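Local coordinates for protein histidine--tRNA ligase (Thermus thermophilus, PDB 1H4V) that joins L-histidine to tRNA(His) at the expense of ATP, releasing AMP and diphosphate, and works as a homodimer, at residues Val40-Ile43 and Phe44-Thr47; Phe305-Val309 and Glu310-Leu314; Phe345-Ala348 and Glu349-Pro353; Glu410-Pro413 and Gly414-Gln418. All coordinates share one frame; numbering follows the deposited sequence.

Contact 1: residues Val40-Ile43 and Phe44-Thr47; sequences VTPI and FEET
The E45 side chain folds back across the P42 ring at about a right angle, and its carboxylate oxygen OE2 comes to 4.0 Å from T41 CB while also touching P42 CD. A bend at chi2 (-142°) turns the carboxylate back toward the preceding loop. No direct hydrogen bond joins 40-43 to 44-47; a water does that work. It accepts from T41 OG1 at 2.8 Å and donates to P42 O at 2.5 Å and to E45 OE2 at 2.4 Å, the last two shorter than usual, so the exact water position is doubtful. T41 OG1 sits between its own backbone N and carbonyl carbon (chi1 64°), the rotation that presents it to the water. E45 OE1 forms a salt bridge with R88 of helix 83-92, so both carboxylate oxygens have partners. In sequence and position, the proline-containing turn after helix 14-33 and strand 37-38 is consistent with motif 1 of the class II synthetases, which in this family forms much of the dimer interface. The second subunit is close here: its Q123 OE1 bonds to I43 N, and its F66 ring meets that of F44. Within the turn, P42 CB rests 3.5 Å from F44 O, whereas the F44 side chain points away from the loop and its ring packs on L76 and L78. I43 likewise sends its end off, onto F111 of its own strand 102-111 and F111 of the second subunit. E45 pairs through its backbone with T77, making strand 44-46 an edge of a small antiparallel sheet.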
loop_
_atom_site.group_PDB
_atom_site.type_symbol
_atom_site.label_atom_id
_atom_site.label_comp_id
_atom_site.label_asym_id
_atom_site.label_seq_id
_atom_site.Cartn_x
_atom_site.Cartn_y
_atom_site.Cartn_z
ATOM N N VAL A 40 -1.740 -6.335 -7.309
ATOM C CA VAL A 40 -0.588 -5.566 -6.843
ATOM C C VAL A 40 0.675 -6.145 -7.495
ATOM O O VAL A 40 1.030 -7.298 -7.249
ATOM C CB VAL A 40 -0.406 -5.629 -5.300
ATOM C CG1 VAL A 40 0.811 -4.793 -4.906
ATOM C CG2 VAL A 40 -1.655 -5.107 -4.577
ATOM N N THR A 41 1.341 -5.360 -8.338
ATOM C CA THR A 41 2.560 -5.835 -8.983
ATOM C C THR A 41 3.766 -5.388 -8.176
ATOM O O THR A 41 3.644 -4.563 -7.266
ATOM C CB THR A 41 2.705 -5.290 -10.415
ATOM O OG1 THR A 41 2.846 -3.864 -10.382
ATOM C CG2 THR A 41 1.492 -5.654 -11.236
ATOM N N PRO A 42 4.952 -5.930 -8.493
ATOM C CA PRO A 42 6.155 -5.539 -7.754
ATOM C C PRO A 42 6.580 -4.093 -7.994
ATOM O O PRO A 42 6.213 -3.474 -8.993
ATOM C CB PRO A 42 7.201 -6.536 -8.252
ATOM C CG PRO A 42 6.383 -7.758 -8.528
ATOM C CD PRO A 42 5.202 -7.161 -9.264
ATOM N N ILE A 43 7.355 -3.561 -7.057
ATOM C CA ILE A 43 7.857 -2.200 -7.159
ATOM C C ILE A 43 8.833 -2.069 -8.341
ATOM O O ILE A 43 8.922 -1.020 -8.969
ATOM C CB ILE A 43 8.562 -1.796 -5.854
ATOM C CG1 ILE A 43 7.543 -1.755 -4.702
ATOM C CG2 ILE A 43 9.281 -0.485 -6.036
ATOM C CD1 ILE A 43 6.461 -0.681 -4.818
ATOM N N PHE A 44 9.574 -3.131 -8.635
ATOM C CA PHE A 44 10.506 -3.104 -9.760
ATOM C C PHE A 44 10.348 -4.338 -10.632
ATOM O O PHE A 44 9.837 -5.368 -10.188
ATOM C CB PHE A 44 11.966 -2.977 -9.284
ATOM C CG PHE A 44 12.423 -4.069 -8.348
ATOM C CD1 PHE A 44 12.541 -5.385 -8.783
ATOM C CD2 PHE A 44 12.766 -3.769 -7.033
ATOM C CE1 PHE A 44 12.997 -6.393 -7.920
ATOM C CE2 PHE A 44 13.222 -4.767 -6.161
ATOM C CZ PHE A 44 13.337 -6.085 -6.610
ATOM N N GLU A 45 10.781 -4.218 -11.880
ATOM C CA GLU A 45 10.696 -5.310 -12.848
ATOM C C GLU A 45 11.854 -5.233 -13.828
ATOM O O GLU A 45 12.668 -4.298 -13.784
ATOM C CB GLU A 45 9.385 -5.218 -13.635
ATOM C CG GLU A 45 8.176 -5.137 -12.751
ATOM C CD GLU A 45 7.000 -5.908 -13.291
ATOM O OE1 GLU A 45 7.214 -6.880 -14.045
ATOM O OE2 GLU A 45 5.860 -5.552 -12.937
ATOM N N GLU A 46 11.931 -6.218 -14.713
ATOM C CA GLU A 46 12.982 -6.206 -15.716
ATOM C C GLU A 46 12.715 -4.977 -16.562
ATOM O O GLU A 46 11.577 -4.705 -16.943
ATOM C CB GLU A 46 12.920 -7.441 -16.605
ATOM C CG GLU A 46 13.327 -8.716 -15.946
ATOM C CD GLU A 46 13.623 -9.780 -16.978
ATOM O OE1 GLU A 46 14.490 -9.522 -17.848
ATOM O OE2 GLU A 46 12.989 -10.861 -16.927
ATOM N N THR A 47 13.777 -4.232 -16.837
ATOM C CA THR A 47 13.707 -3.013 -17.630
ATOM C C THR A 47 12.909 -3.153 -18.926
ATOM O O THR A 47 12.179 -2.247 -19.310
ATOM C CB THR A 47 15.129 -2.543 -17.955
ATOM O OG1 THR A 47 15.779 -2.190 -16.732
ATOM C CG2 THR A 47 15.121 -1.356 -18.885
HETATM O O HOH W 1 5.489 -3.739 -11.339
#

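Contact 2: residues Phe305-Val309 and Glu310-Leu314; sequences FAFGV and ERVAL
The carbonyl oxygen of V309 takes the N-H of A313 at 2.9 Å; A313 CB lies 3.6 Å from the same oxygen. One residue earlier, G308 O receives V312 N at 3.0 Å. G308 holds the N-cap position, so its carbonyl ends the strand and at the same time opens the helix. Carbon atoms crowd round that oxygen as well: R311 CB and V312 CG2 each approach it to 3.4 Å. With chi1 at 173°, V312 places CG2 beside its own backbone N and therefore back toward the strand, where it also meets F307 CD1 at 3.7 Å. The F307 and V312 side chains meet at a slant, and helix 137-153 supplies L147 and L151 to the same apolar patch. Because G308 has no side chain, R311 CG can pass 4.4 Å from G308 CA before the arginine chain bends away. E310 bends at chi2 (81°) and carries its carboxylate back beside the V309 backbone, but its polar partner is H125, whose ND1 bonds to OE2; the backbone of V309 is also bonded to that of H125, so strand 123-132 holds both residues. The strand runs into the helix at 57° between their axes. In relatives the arginine at the R311 position contacts ATP, which is absent from this ligand-free structure. A glycine-rich strand passing directly into a helix that begins with Val-Glu-Arg is the signature of motif 3 in the class II synthetase catalytic domain.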
loop_
_atom_site.group_PDB
_atom_site.type_symbol
_atom_site.label_atom_id
_atom_site.label_comp_id
_atom_site.label_asym_id
_atom_site.label_seq_id
_atom_site.Cartn_x
_atom_site.Cartn_y
_atom_site.Cartn_z
ATOM N N PHE A 305 -7.355 3.277 -17.809
ATOM C CA PHE A 305 -6.948 4.619 -17.424
ATOM C C PHE A 305 -6.120 4.619 -16.152
ATOM O O PHE A 305 -5.980 3.602 -15.480
ATOM C CB PHE A 305 -8.183 5.508 -17.202
ATOM C CG PHE A 305 -9.023 5.104 -16.014
ATOM C CD1 PHE A 305 -10.209 4.395 -16.187
ATOM C CD2 PHE A 305 -8.638 5.448 -14.721
ATOM C CE1 PHE A 305 -11.002 4.037 -15.084
ATOM C CE2 PHE A 305 -9.420 5.092 -13.622
ATOM C CZ PHE A 305 -10.605 4.388 -13.804
ATOM N N ALA A 306 -5.591 5.786 -15.822
ATOM C CA ALA A 306 -4.816 5.980 -14.608
ATOM C C ALA A 306 -5.033 7.419 -14.187
ATOM O O ALA A 306 -5.289 8.275 -15.028
ATOM C CB ALA A 306 -3.325 5.743 -14.870
ATOM N N PHE A 307 -4.987 7.677 -12.887
ATOM C CA PHE A 307 -5.079 9.043 -12.375
ATOM C C PHE A 307 -4.140 9.163 -11.172
ATOM O O PHE A 307 -3.912 8.198 -10.443
ATOM C CB PHE A 307 -6.529 9.455 -12.047
ATOM C CG PHE A 307 -7.156 8.724 -10.894
ATOM C CD1 PHE A 307 -6.719 8.934 -9.590
ATOM C CD2 PHE A 307 -8.247 7.888 -11.111
ATOM C CE1 PHE A 307 -7.369 8.325 -8.516
ATOM C CE2 PHE A 307 -8.907 7.271 -10.046
ATOM C CZ PHE A 307 -8.474 7.489 -8.747
ATOM N N GLY A 308 -3.545 10.334 -11.013
ATOM C CA GLY A 308 -2.616 10.548 -9.918
ATOM C C GLY A 308 -3.327 10.909 -8.633
ATOM O O GLY A 308 -4.120 11.850 -8.586
ATOM N N VAL A 309 -3.051 10.147 -7.590
ATOM C CA VAL A 309 -3.655 10.394 -6.291
ATOM C C VAL A 309 -3.341 11.814 -5.812
ATOM O O VAL A 309 -4.237 12.519 -5.337
ATOM C CB VAL A 309 -3.163 9.347 -5.268
ATOM C CG1 VAL A 309 -3.720 9.646 -3.886
ATOM C CG2 VAL A 309 -3.601 7.943 -5.734
ATOM N N GLU A 310 -2.085 12.242 -5.951
ATOM C CA GLU A 310 -1.702 13.585 -5.528
ATOM C C GLU A 310 -2.409 14.657 -6.357
ATOM O O GLU A 310 -2.781 15.698 -5.830
ATOM C CB GLU A 310 -0.184 13.796 -5.614
ATOM C CG GLU A 310 0.643 13.020 -4.596
ATOM C CD GLU A 310 0.886 11.571 -5.004
ATOM O OE1 GLU A 310 0.485 11.183 -6.131
ATOM O OE2 GLU A 310 1.486 10.824 -4.196
ATOM N N ARG A 311 -2.596 14.402 -7.649
ATOM C CA ARG A 311 -3.284 15.362 -8.512
ATOM C C ARG A 311 -4.706 15.539 -7.993
ATOM O O ARG A 311 -5.221 16.654 -7.916
ATOM C CB ARG A 311 -3.357 14.856 -9.957
ATOM C CG ARG A 311 -2.042 14.821 -10.708
ATOM C CD ARG A 311 -1.628 16.201 -11.192
ATOM N NE ARG A 311 -0.400 16.150 -11.986
ATOM C CZ ARG A 311 -0.292 15.531 -13.158
ATOM N NH1 ARG A 311 -1.345 14.914 -13.684
ATOM N NH2 ARG A 311 0.873 15.516 -13.796
ATOM N N VAL A 312 -5.340 14.420 -7.659
ATOM C CA VAL A 312 -6.707 14.436 -7.159
ATOM C C VAL A 312 -6.812 15.111 -5.799
ATOM O O VAL A 312 -7.711 15.914 -5.593
ATOM C CB VAL A 312 -7.293 13.003 -7.093
ATOM C CG1 VAL A 312 -8.649 13.019 -6.411
ATOM C CG2 VAL A 312 -7.434 12.448 -8.515
ATOM N N ALA A 313 -5.895 14.802 -4.880
ATOM C CA ALA A 313 -5.922 15.434 -3.559
ATOM C C ALA A 313 -5.790 16.952 -3.714
ATOM O O ALA A 313 -6.392 17.715 -2.956
ATOM C CB ALA A 313 -4.797 14.898 -2.684
ATOM N N LEU A 314 -5.002 17.397 -4.691
ATOM C CA LEU A 314 -4.853 18.832 -4.906
ATOM C C LEU A 314 -6.162 19.407 -5.440
ATOM O O LEU A 314 -6.602 20.477 -5.012
ATOM C CB LEU A 314 -3.716 19.135 -5.889
ATOM C CG LEU A 314 -2.293 19.193 -5.322
ATOM C CD1 LEU A 314 -1.295 19.274 -6.468
ATOM C CD2 LEU A 314 -2.138 20.389 -4.394
#

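Contact 3: residues Phe345-Ala348 and Glu349-Pro353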
loop_
_atom_site.group_PDB
_atom_site.type_symbol
_atom_site.label_atom_id
_atom_site.label_comp_id
_atom_site.label_asym_id
_atom_site.label_seq_id
_atom_site.Cartn_x
_atom_site.Cartn_y
_atom_site.Cartn_z
ATOM N N PHE A 345 -1.550 1.096 32.385
ATOM C CA PHE A 345 -1.132 0.310 31.241
ATOM C C PHE A 345 -1.852 -1.031 31.260
ATOM O O PHE A 345 -2.370 -1.469 30.240
ATOM C CB PHE A 345 0.392 0.126 31.288
ATOM C CG PHE A 345 0.915 -0.969 30.397
ATOM C CD1 PHE A 345 0.618 -0.993 29.033
ATOM C CD2 PHE A 345 1.763 -1.946 30.911
ATOM C CE1 PHE A 345 1.163 -1.969 28.196
ATOM C CE2 PHE A 345 2.316 -2.930 30.077
ATOM C CZ PHE A 345 2.017 -2.939 28.720
ATOM N N TYR A 346 -1.913 -1.670 32.424
ATOM C CA TYR A 346 -2.574 -2.977 32.545
ATOM C C TYR A 346 -4.049 -2.879 32.211
ATOM O O TYR A 346 -4.600 -3.765 31.567
ATOM C CB TYR A 346 -2.430 -3.533 33.958
ATOM C CG TYR A 346 -0.998 -3.690 34.402
ATOM C CD1 TYR A 346 -0.657 -3.611 35.747
ATOM C CD2 TYR A 346 0.020 -3.916 33.477
ATOM C CE1 TYR A 346 0.660 -3.747 36.161
ATOM C CE2 TYR A 346 1.338 -4.056 33.882
ATOM C CZ TYR A 346 1.653 -3.970 35.227
ATOM O OH TYR A 346 2.962 -4.110 35.641
ATOM N N LEU A 347 -4.684 -1.799 32.658
ATOM C CA LEU A 347 -6.102 -1.592 32.396
ATOM C C LEU A 347 -6.340 -1.319 30.911
ATOM O O LEU A 347 -7.228 -1.909 30.307
ATOM C CB LEU A 347 -6.640 -0.425 33.240
ATOM C CG LEU A 347 -8.088 -0.015 32.951
ATOM C CD1 LEU A 347 -9.006 -1.215 33.104
ATOM C CD2 LEU A 347 -8.503 1.109 33.905
ATOM N N ALA A 348 -5.551 -0.424 30.323
ATOM C CA ALA A 348 -5.707 -0.120 28.904
ATOM C C ALA A 348 -5.508 -1.396 28.066
ATOM O O ALA A 348 -6.254 -1.649 27.119
ATOM C CB ALA A 348 -4.710 0.954 28.481
ATOM N N GLU A 349 -4.511 -2.201 28.414
ATOM C CA GLU A 349 -4.270 -3.431 27.675
ATOM C C GLU A 349 -5.444 -4.403 27.789
ATOM O O GLU A 349 -5.718 -5.164 26.865
ATOM C CB GLU A 349 -2.985 -4.110 28.150
ATOM C CG GLU A 349 -1.817 -3.961 27.178
ATOM C CD GLU A 349 -2.138 -4.512 25.791
ATOM O OE1 GLU A 349 -2.530 -5.699 25.695
ATOM O OE2 GLU A 349 -1.999 -3.762 24.795
ATOM N N ALA A 350 -6.145 -4.361 28.917
ATOM C CA ALA A 350 -7.294 -5.234 29.141
ATOM C C ALA A 350 -8.498 -4.796 28.313
ATOM O O ALA A 350 -9.418 -5.577 28.078
ATOM C CB ALA A 350 -7.665 -5.237 30.627
ATOM N N LEU A 351 -8.485 -3.543 27.874
ATOM C CA LEU A 351 -9.579 -2.988 27.089
ATOM C C LEU A 351 -9.334 -3.013 25.577
ATOM O O LEU A 351 -10.268 -2.839 24.794
ATOM C CB LEU A 351 -9.856 -1.552 27.558
ATOM C CG LEU A 351 -10.331 -1.442 29.017
ATOM C CD1 LEU A 351 -10.345 0.006 29.464
ATOM C CD2 LEU A 351 -11.728 -2.064 29.143
ATOM N N ARG A 352 -8.082 -3.217 25.174
ATOM C CA ARG A 352 -7.714 -3.260 23.753
ATOM C C ARG A 352 -7.816 -4.683 23.221
ATOM O O ARG A 352 -7.672 -5.640 23.977
ATOM C CB ARG A 352 -6.270 -2.817 23.541
ATOM C CG ARG A 352 -5.906 -1.447 24.006
ATOM C CD ARG A 352 -4.400 -1.415 24.229
ATOM N NE ARG A 352 -3.933 -0.078 24.522
ATOM C CZ ARG A 352 -2.675 0.233 24.799
ATOM N NH1 ARG A 352 -1.738 -0.712 24.826
ATOM N NH2 ARG A 352 -2.360 1.502 25.030
ATOM N N PRO A 353 -8.020 -4.837 21.901
ATOM C CA PRO A 353 -8.175 -3.744 20.933
ATOM C C PRO A 353 -9.630 -3.382 20.625
ATOM O O PRO A 353 -9.892 -2.564 19.744
ATOM C CB PRO A 353 -7.468 -4.293 19.707
ATOM C CG PRO A 353 -7.878 -5.723 19.747
ATOM C CD PRO A 353 -7.675 -6.089 21.207
#
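E349 N donates to F345 O at 2.9 Å, and the bonds that follow it are less regular. Helix 338-351, to which both belong, is the crossover of a beta-alpha-beta unit between strands 331-335 and 357-359 of the anticodon-binding domain. A350 N is shared: it bonds to Y346 O at 3.1 Å and weakly to L347 O. L347 O also takes a weak bond from L351 N, whose better acceptor is A348 O at 3.0 Å. That donor stands well above the A348 carbonyl plane, 67° out of it, where i+3 and i+4 acceptors are mixed. A348 O has a second, weak donor in R352 N, so one oxygen serves two successive amides. R352 then reaches back along the helix, its aliphatic chain stretched out, and lays one guanidinium face over A348 CB. Its NH1 forms a salt bridge of 3.1 Å with E349 OE2, which lies at the guanidinium edge and uses the anti lone pair. NH1 has another carboxylate partner, E142 of the second subunit, while NH2 bonds to A357 O; with acceptors on several sides, rotation of the group is restricted. Y346 OH is satisfied across the dimer by H243 ND1 of the second subunit. The aliphatic part of E349 runs beside the F345 ring, pointing the same way, with E349 CG 3.7 Å from F345 CE1. On the side turned to L333 and L331, L347 CD1 meets L351 CD1 at 4.1 Å.

Contact 4: residues Glu410-Pro413 and Gly414-Gln418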
loop_
_atom_site.group_PDB
_atom_site.type_symbol
_atom_site.label_atom_id
_atom_site.label_comp_id
_atom_site.label_asym_id
_atom_site.label_seq_id
_atom_site.Cartn_x
_atom_site.Cartn_y
_atom_site.Cartn_z
ATOM N N GLU A 410 -13.396 -5.018 36.719
ATOM C CA GLU A 410 -14.095 -6.051 35.966
ATOM C C GLU A 410 -15.281 -5.487 35.188
ATOM O O GLU A 410 -15.689 -6.054 34.175
ATOM C CB GLU A 410 -14.606 -7.152 36.901
ATOM C CG GLU A 410 -13.543 -7.862 37.726
ATOM C CD GLU A 410 -12.922 -6.967 38.790
ATOM O OE1 GLU A 410 -13.682 -6.286 39.518
ATOM O OE2 GLU A 410 -11.674 -6.951 38.905
ATOM N N GLU A 411 -15.823 -4.367 35.659
ATOM C CA GLU A 411 -16.995 -3.745 35.038
ATOM C C GLU A 411 -16.689 -2.698 33.980
ATOM O O GLU A 411 -17.581 -2.297 33.236
ATOM C CB GLU A 411 -17.880 -3.090 36.112
ATOM C CG GLU A 411 -18.332 -4.013 37.228
ATOM C CD GLU A 411 -19.074 -3.273 38.335
ATOM O OE1 GLU A 411 -18.509 -2.307 38.902
ATOM O OE2 GLU A 411 -20.220 -3.663 38.643
ATOM N N VAL A 412 -15.445 -2.242 33.913
ATOM C CA VAL A 412 -15.087 -1.216 32.947
ATOM C C VAL A 412 -15.344 -1.570 31.479
ATOM O O VAL A 412 -15.943 -0.781 30.743
ATOM C CB VAL A 412 -13.623 -0.786 33.125
ATOM C CG1 VAL A 412 -13.228 0.212 32.047
ATOM C CG2 VAL A 412 -13.454 -0.156 34.490
ATOM N N PRO A 413 -14.902 -2.754 31.030
ATOM C CA PRO A 413 -15.134 -3.117 29.624
ATOM C C PRO A 413 -16.623 -3.053 29.265
ATOM O O PRO A 413 -17.024 -2.404 28.297
ATOM C CB PRO A 413 -14.605 -4.551 29.538
ATOM C CG PRO A 413 -13.587 -4.618 30.624
ATOM C CD PRO A 413 -14.244 -3.855 31.755
ATOM N N GLY A 414 -17.434 -3.736 30.066
ATOM C CA GLY A 414 -18.861 -3.770 29.823
ATOM C C GLY A 414 -19.500 -2.403 29.861
ATOM O O GLY A 414 -20.289 -2.057 28.986
ATOM N N TYR A 415 -19.159 -1.622 30.876
ATOM C CA TYR A 415 -19.717 -0.290 31.029
ATOM C C TYR A 415 -19.390 0.597 29.828
ATOM O O TYR A 415 -20.268 1.279 29.285
ATOM C CB TYR A 415 -19.171 0.348 32.302
ATOM C CG TYR A 415 -19.637 1.763 32.511
ATOM C CD1 TYR A 415 -20.817 2.038 33.215
ATOM C CD2 TYR A 415 -18.921 2.832 31.973
ATOM C CE1 TYR A 415 -21.270 3.352 33.375
ATOM C CE2 TYR A 415 -19.361 4.144 32.123
ATOM C CZ TYR A 415 -20.530 4.399 32.822
ATOM O OH TYR A 415 -20.947 5.702 32.973
ATOM N N LEU A 416 -18.121 0.593 29.424
ATOM C CA LEU A 416 -17.677 1.407 28.298
ATOM C C LEU A 416 -18.363 0.989 27.005
ATOM O O LEU A 416 -18.722 1.839 26.189
ATOM C CB LEU A 416 -16.160 1.308 28.135
ATOM C CG LEU A 416 -15.300 1.979 29.207
ATOM C CD1 LEU A 416 -13.896 1.441 29.133
ATOM C CD2 LEU A 416 -15.302 3.489 29.015
ATOM N N LEU A 417 -18.551 -0.316 26.828
ATOM C CA LEU A 417 -19.199 -0.834 25.626
ATOM C C LEU A 417 -20.678 -0.458 25.571
ATOM O O LEU A 417 -21.205 -0.140 24.510
ATOM C CB LEU A 417 -19.048 -2.355 25.550
ATOM C CG LEU A 417 -18.484 -2.878 24.226
ATOM C CD1 LEU A 417 -19.465 -2.609 23.092
ATOM C CD2 LEU A 417 -17.139 -2.202 23.950
ATOM N N GLN A 418 -21.345 -0.498 26.717
ATOM C CA GLN A 418 -22.754 -0.138 26.789
ATOM C C GLN A 418 -22.913 1.352 26.508
ATOM O O GLN A 418 -23.913 1.785 25.940
ATOM C CB GLN A 418 -23.303 -0.458 28.181
ATOM C CG GLN A 418 -24.668 0.144 28.490
ATOM C CD GLN A 418 -25.786 -0.445 27.646
ATOM O OE1 GLN A 418 -26.012 -1.661 27.647
ATOM N NE2 GLN A 418 -26.498 0.417 26.925
#
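Y415 N bonds to E411 O at 2.9 Å, L416 N reaches V412 O at the same 2.9 Å, and L417 N meets P413 O at 3.0 Å. Together these backbone bonds set the early turns of the C-terminal helix 412-419 of the anticodon-binding domain. The apolar contact is a single pair: V412 and L416 lie side by side, pointing the same way, with V412 CG1 unusually close to L416 CD1 at 3.2 Å, a value best treated as doubtful. V412 CG1 is anti to the backbone N (chi1 176°), which aims it along the helix at the leucine one turn on. L416 CG also sits 3.2 Å from V412 O, and Y415 CB is equally close to E411 O. Polar side chains bond backward instead, E411 OE1 accepting from the S408 backbone N just ahead of the helix. P413 lies near the start of the helix, where the N-H that proline lacks is probably not needed for an i to i+4 bond. The chemistry therefore implies that the early part of helix 412-419 is held by main-chain bonds, with V412 and L416 forming an apolar pair turned to L351.

From the N terminus the contacts follow one another in series; none nests in or crosses another, and each closes only a local turn between adjoining segments. Contact 1 turns the chain from strand 37-38 into strand 44-46, and contact 2, much later, turns strand 302-308 into helix 309-318; both belong to the catalytic domain, their centres about 21 Å apart. Contacts 3 and 4 lie in the anticodon-binding domain, their centres about 40 Å or more from those of the first two. There L351 joins helices 338-351 and 412-419, its CD2 lying 3.5 Å from P413 CG. Contacts 1 and 3 also reach the second subunit, so both domains take part in the dimer.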